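PDB 4JGG: esterase TesA from Pseudomonas aeruginosa, which hydrolyses carboxylic esters, with highest activity towards Tween detergents and short-chain p-nitrophenyl esters, and shows weak thioesterase activity on palmitoyl-coenzyme A. Local coordinates for residues 186-189 and 190-193; 101-104 and 105-108. All blocks are in the same frame, centred on the assembly; numbering follows the deposited sequence.

Contact 1: residues 186-189 and 190-193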
ATOM      1  N   GLN A 186      -5.038   3.301 -12.719  1.00 15.79           N
ATOM      2  CA  GLN A 186      -5.576   3.737 -11.422  1.00 14.65           C
ATOM      3  C   GLN A 186      -6.888   3.052 -11.030  1.00 13.86           C
ATOM      4  O   GLN A 186      -7.051   2.626  -9.876  1.00 11.09           O
ATOM      5  CB  GLN A 186      -5.682   5.268 -11.340  1.00 12.38           C
ATOM      6  CG  GLN A 186      -4.368   6.021 -11.590  1.00 15.37           C
ATOM      7  CD  GLN A 186      -3.241   5.582 -10.668  1.00 13.71           C
ATOM      8  OE1 GLN A 186      -3.355   5.655  -9.448  1.00 13.06           O
ATOM      9  NE2 GLN A 186      -2.147   5.122 -11.254  1.00 16.08           N
ATOM     10  N   PRO A 187      -7.832   2.935 -11.987  1.00 16.23           N
ATOM     11  CA  PRO A 187      -9.033   2.141 -11.717  1.00 11.89           C
ATOM     12  C   PRO A 187      -8.708   0.731 -11.252  1.00 12.26           C
ATOM     13  O   PRO A 187      -9.292   0.281 -10.269  1.00 10.30           O
ATOM     14  CB  PRO A 187      -9.735   2.118 -13.074  1.00 11.66           C
ATOM     15  CG  PRO A 187      -9.401   3.421 -13.667  1.00 13.71           C
ATOM     16  CD  PRO A 187      -7.968   3.702 -13.241  1.00 15.85           C
ATOM     17  N   ARG A 188      -7.774   0.059 -11.931  1.00 12.97           N
ATOM     18  CA  ARG A 188      -7.426  -1.317 -11.591  1.00 14.19           C
ATOM     19  C   ARG A 188      -6.798  -1.430 -10.204  1.00 12.07           C
ATOM     20  O   ARG A 188      -7.134  -2.332  -9.442  1.00 12.22           O
ATOM     21  CB  ARG A 188      -6.482  -1.933 -12.628  1.00 12.19           C
ATOM     22  CG  ARG A 188      -6.144  -3.387 -12.317  1.00 13.59           C
ATOM     23  CD  ARG A 188      -7.360  -4.274 -12.534  1.00 14.56           C
ATOM     24  NE  ARG A 188      -7.257  -5.585 -11.895  1.00 14.07           N
ATOM     25  CZ  ARG A 188      -6.917  -6.702 -12.531  1.00 13.54           C
ATOM     26  NH1 ARG A 188      -6.622  -6.670 -13.819  1.00  9.33           N
ATOM     27  NH2 ARG A 188      -6.858  -7.847 -11.872  1.00 14.24           N
ATOM     28  N   LEU A 189      -5.867  -0.535  -9.888  1.00 14.08           N
ATOM     29  CA  LEU A 189      -5.373  -0.434  -8.510  1.00 13.16           C
ATOM     30  C   LEU A 189      -6.542  -0.402  -7.520  1.00 11.19           C
ATOM     31  O   LEU A 189      -6.558  -1.164  -6.557  1.00 12.07           O
ATOM     32  CB  LEU A 189      -4.451   0.783  -8.337  1.00  9.85           C
ATOM     33  CG  LEU A 189      -3.150   0.683  -9.145  1.00 14.10           C
ATOM     34  CD1 LEU A 189      -2.254   1.929  -8.973  1.00 11.00           C
ATOM     35  CD2 LEU A 189      -2.388  -0.586  -8.753  1.00  9.87           C
ATOM     36  N   LEU A 190      -7.527   0.467  -7.754  1.00 15.09           N
ATOM     37  CA  LEU A 190      -8.685   0.545  -6.852  1.00 11.46           C
ATOM     38  C   LEU A 190      -9.477  -0.753  -6.822  1.00 12.73           C
ATOM     39  O   LEU A 190      -9.883  -1.211  -5.750  1.00 12.27           O
ATOM     40  CB  LEU A 190      -9.606   1.724  -7.205  1.00 12.21           C
ATOM     41  CG  LEU A 190     -10.944   1.823  -6.458  1.00 14.63           C
ATOM     42  CD1 LEU A 190     -10.770   2.037  -4.958  1.00 14.37           C
ATOM     43  CD2 LEU A 190     -11.775   2.943  -7.067  1.00 12.10           C
ATOM     44  N   GLU A 191      -9.705  -1.334  -7.997  1.00 11.94           N
ATOM     45  CA  GLU A 191     -10.328  -2.652  -8.084  1.00 12.80           C
ATOM     46  C   GLU A 191      -9.598  -3.666  -7.205  1.00 13.53           C
ATOM     47  O   GLU A 191     -10.220  -4.496  -6.542  1.00 13.95           O
ATOM     48  CB  GLU A 191     -10.371  -3.151  -9.536  1.00 14.93           C
ATOM     49  CG  GLU A 191     -10.682  -4.644  -9.655  1.00 17.21           C
ATOM     50  CD  GLU A 191     -10.909  -5.126 -11.092  1.00 17.36           C
ATOM     51  OE1 GLU A 191     -11.019  -4.297 -12.025  1.00 14.56           O
ATOM     52  OE2 GLU A 191     -10.967  -6.354 -11.284  1.00 17.33           O
ATOM     53  N   ASN A 192      -8.272  -3.600  -7.191  1.00 12.83           N
ATOM     54  CA  ASN A 192      -7.503  -4.605  -6.467  1.00 13.18           C
ATOM     55  C   ASN A 192      -7.594  -4.496  -4.952  1.00 15.11           C
ATOM     56  O   ASN A 192      -7.358  -5.473  -4.244  1.00 14.27           O
ATOM     57  CB  ASN A 192      -6.043  -4.621  -6.938  1.00 14.27           C
ATOM     58  CG  ASN A 192      -5.902  -5.211  -8.317  1.00 15.57           C
ATOM     59  OD1 ASN A 192      -6.831  -5.844  -8.810  1.00 16.31           O
ATOM     60  ND2 ASN A 192      -4.755  -5.008  -8.951  1.00 15.85           N
ATOM     61  N   VAL A 193      -7.941  -3.309  -4.457  1.00 11.93           N
ATOM     62  CA  VAL A 193      -8.009  -3.090  -3.020  1.00 12.32           C
ATOM     63  C   VAL A 193      -9.436  -3.254  -2.509  1.00 11.72           C
ATOM     64  O   VAL A 193      -9.654  -3.852  -1.467  1.00 14.12           O
ATOM     65  CB  VAL A 193      -7.496  -1.670  -2.626  1.00 11.12           C
ATOM     66  CG1 VAL A 193      -7.472  -1.501  -1.116  1.00 15.34           C
ATOM     67  CG2 VAL A 193      -6.126  -1.404  -3.212  1.00  9.51           C
TER
HETATM   68  O   HOH W   1      -7.818  -8.235  -9.318  1.00 21.33           O
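R188 and N192, one turn apart on helix 186-197 of this GDSL (SGNH) hydrolase, give a compact example of i to i+4 side-chain pairing. NE of R188 donates to OD1 of N192 over 3.1 Å, with an N-H...O angle of 152°. The amide oxygen sits near the guanidinium edge, although the two planes are steeply inclined, 73° apart. A water in the guanidinium plane, at its edge, bridges the pair: it accepts from NH2 of R188 at 2.8 Å and donates to OD1 of N192, which is thus gripped by two donors. The other end of the amide is also spoken for, since ND2 of N192 bonds to the carbonyls of F163 and E165, so the group is held against rotation while it receives the arginine. CG of R188 stands anti to the backbone N (chi1 -178°), and a bend at chi2 brings the chain back over the following turn. E191 adds a long salt bridge, of charges only: its OE2 lies 3.8 Å from NE of R188, well out of the guanidinium plane.

Beneath lies the helical ladder: N of E191 bonds to O of P187 at 2.8 Å, and N of N192 to O of R188 at the same 2.8 Å. On the buried flank, L189 packs on W43 and L164, and L190 on L46 and R50, fastening this helix to helix 43-53. Q186 has its side chain about 8 Å from that of H180, probably a catalytic residue, as in relatives; its OE1 accepts from N of W43 and its NE2 donates to O of A182.

Contact 2: residues 101-104 and 105-108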
ATOM      1  N   GLY A 101      17.220  -3.467  -3.103  1.00 14.38           N
ATOM      2  CA  GLY A 101      18.014  -4.612  -2.695  1.00 14.36           C
ATOM      3  C   GLY A 101      18.330  -4.575  -1.215  1.00 15.95           C
ATOM      4  O   GLY A 101      19.396  -5.014  -0.777  1.00 12.12           O
ATOM      5  N   MET A 102      17.407  -4.030  -0.431  1.00 12.41           N
ATOM      6  CA  MET A 102      17.584  -4.015   1.019  1.00 13.68           C
ATOM      7  C   MET A 102      17.230  -5.396   1.541  1.00  9.38           C
ATOM      8  O   MET A 102      16.777  -6.245   0.780  1.00 11.24           O
ATOM      9  CB  MET A 102      16.699  -2.936   1.653  1.00 12.14           C
ATOM     10  CG  MET A 102      16.951  -1.567   1.029  1.00 15.24           C
ATOM     11  SD  MET A 102      16.057  -0.165   1.729  1.00 18.68           S
ATOM     12  CE  MET A 102      16.505  -0.240   3.452  1.00 18.20           C
ATOM     13  N   ALA A 103      17.429  -5.626   2.828  1.00 13.14           N
ATOM     14  CA  ALA A 103      17.210  -6.957   3.391  1.00 17.41           C
ATOM     15  C   ALA A 103      15.713  -7.242   3.587  1.00 15.47           C
ATOM     16  O   ALA A 103      14.986  -6.430   4.142  1.00 15.34           O
ATOM     17  CB  ALA A 103      17.962  -7.105   4.703  1.00 16.41           C
ATOM     18  N   PRO A 104      15.252  -8.398   3.103  1.00 16.26           N
ATOM     19  CA  PRO A 104      13.870  -8.840   3.290  1.00 13.38           C
ATOM     20  C   PRO A 104      13.476  -8.972   4.755  1.00 17.43           C
ATOM     21  O   PRO A 104      12.303  -8.816   5.084  1.00 14.97           O
ATOM     22  CB  PRO A 104      13.860 -10.220   2.634  1.00 14.76           C
ATOM     23  CG  PRO A 104      14.925 -10.147   1.611  1.00 16.93           C
ATOM     24  CD  PRO A 104      15.995  -9.282   2.189  1.00 14.89           C
ATOM     25  N   ALA A 105      14.434  -9.272   5.626  1.00 18.21           N
ATOM     26  CA  ALA A 105      14.108  -9.496   7.034  1.00 17.65           C
ATOM     27  C   ALA A 105      13.752  -8.190   7.739  1.00 18.96           C
ATOM     28  O   ALA A 105      12.829  -8.152   8.560  1.00 14.00           O
ATOM     29  CB  ALA A 105      15.249 -10.200   7.743  1.00 18.22           C
ATOM     30  N   GLN A 106      14.482  -7.120   7.416  1.00 15.83           N
ATOM     31  CA  GLN A 106      14.199  -5.808   7.998  1.00 16.86           C
ATOM     32  C   GLN A 106      12.851  -5.264   7.519  1.00 14.08           C
ATOM     33  O   GLN A 106      12.190  -4.507   8.235  1.00 15.27           O
ATOM     34  CB  GLN A 106      15.337  -4.809   7.719  1.00 16.27           C
ATOM     35  CG  GLN A 106      15.707  -4.625   6.236  1.00 20.61           C
ATOM     36  CD  GLN A 106      14.947  -3.478   5.560  1.00 21.05           C
ATOM     37  OE1 GLN A 106      14.673  -2.443   6.182  1.00 27.61           O
ATOM     38  NE2 GLN A 106      14.614  -3.658   4.287  1.00 11.70           N
ATOM     39  N   LEU A 107      12.448  -5.651   6.313  1.00 13.77           N
ATOM     40  CA  LEU A 107      11.129  -5.291   5.794  1.00 13.58           C
ATOM     41  C   LEU A 107      10.066  -5.922   6.669  1.00 10.84           C
ATOM     42  O   LEU A 107       9.105  -5.266   7.085  1.00 12.51           O
ATOM     43  CB  LEU A 107      10.951  -5.782   4.353  1.00 13.46           C
ATOM     44  CG  LEU A 107       9.559  -5.559   3.752  1.00 10.01           C
ATOM     45  CD1 LEU A 107       9.173  -4.076   3.747  1.00  9.96           C
ATOM     46  CD2 LEU A 107       9.449  -6.146   2.347  1.00 13.46           C
ATOM     47  N   GLN A 108      10.247  -7.208   6.949  1.00 11.53           N
ATOM     48  CA  GLN A 108       9.290  -7.958   7.749  1.00 15.03           C
ATOM     49  C   GLN A 108       9.184  -7.347   9.143  1.00 15.89           C
ATOM     50  O   GLN A 108       8.098  -7.219   9.698  1.00 13.77           O
ATOM     51  CB  GLN A 108       9.709  -9.431   7.828  1.00 17.40           C
ATOM     52  CG  GLN A 108       8.553 -10.387   8.106  1.00 18.02           C
ATOM     53  CD  GLN A 108       8.073 -10.320   9.542  1.00 18.57           C
ATOM     54  OE1 GLN A 108       8.751  -9.770  10.409  1.00 22.10           O
ATOM     55  NE2 GLN A 108       6.894 -10.884   9.802  1.00 22.70           N
TER
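M102 lays its side chain across that of Q106 at about a right angle. CB of M102 comes within 3.4 Å of NE2 of Q106, while the thioether, turned at chi3, brings CE over to the same amide, 4.0 Å from its OE1. Beside this, the methyl CB of A103 rests against CG of Q106 at 3.7 Å, so two successive residues of the loop border one glutamine. Q106 carries its CG between the backbone N and the carbonyl carbon (chi1 55°), and a further bend at chi2 (92°) folds the amide back along the preceding chain instead of out from the helix.

There NE2 of Q106 lies 2.8 Å from O of A103, close enough for a hydrogen bond, but that oxygen's position is not secure and the detail of the bond is doubtful. The same NE2 also donates to D97, in helix 95-99.

The stretch joins two helices of an alpha/beta/alpha sandwich. G101, with positive phi, ends helix 95-99 in a Schellman motif; A103 then occupies the N-cap position, and P104 starts helix 104-121. The first turn is closed by Q108, whose N donates to O of P104 at 3.2 Å, with an N-H...O angle of 156°.

Farther along, CB of L107 lies 3.4 Å from O of P104. L107 is buried, reaching V147 of helix 138-155 and S70 of helix 70-84, while the ring of P104 packs on F144. Q108 bends at chi2 and reaches helix 138-155 as well, where its NE2 bonds to OE1 of Q154.

From the N terminus, the chain reaches contact 2 first, between strands 88-92 and 124-128 of the parallel sheet, where residues 101-108 turn from helix 95-99 into helix 104-121. Contact 1 comes much later, after strand 158-160, within the last helix, 186-197. Each is local and continuous, closing no long loop; the two lie in series, neither nested nor crossed. Their centres are 26 Å apart, on opposite sides of the chain's centre, and their nearest atoms about 17 Å. Contact 2 belongs to the layer with helices 70-84 and 138-155, whereas contact 1, in the closing helix, packs directly against helix 43-53 on the other side of the chain's centre.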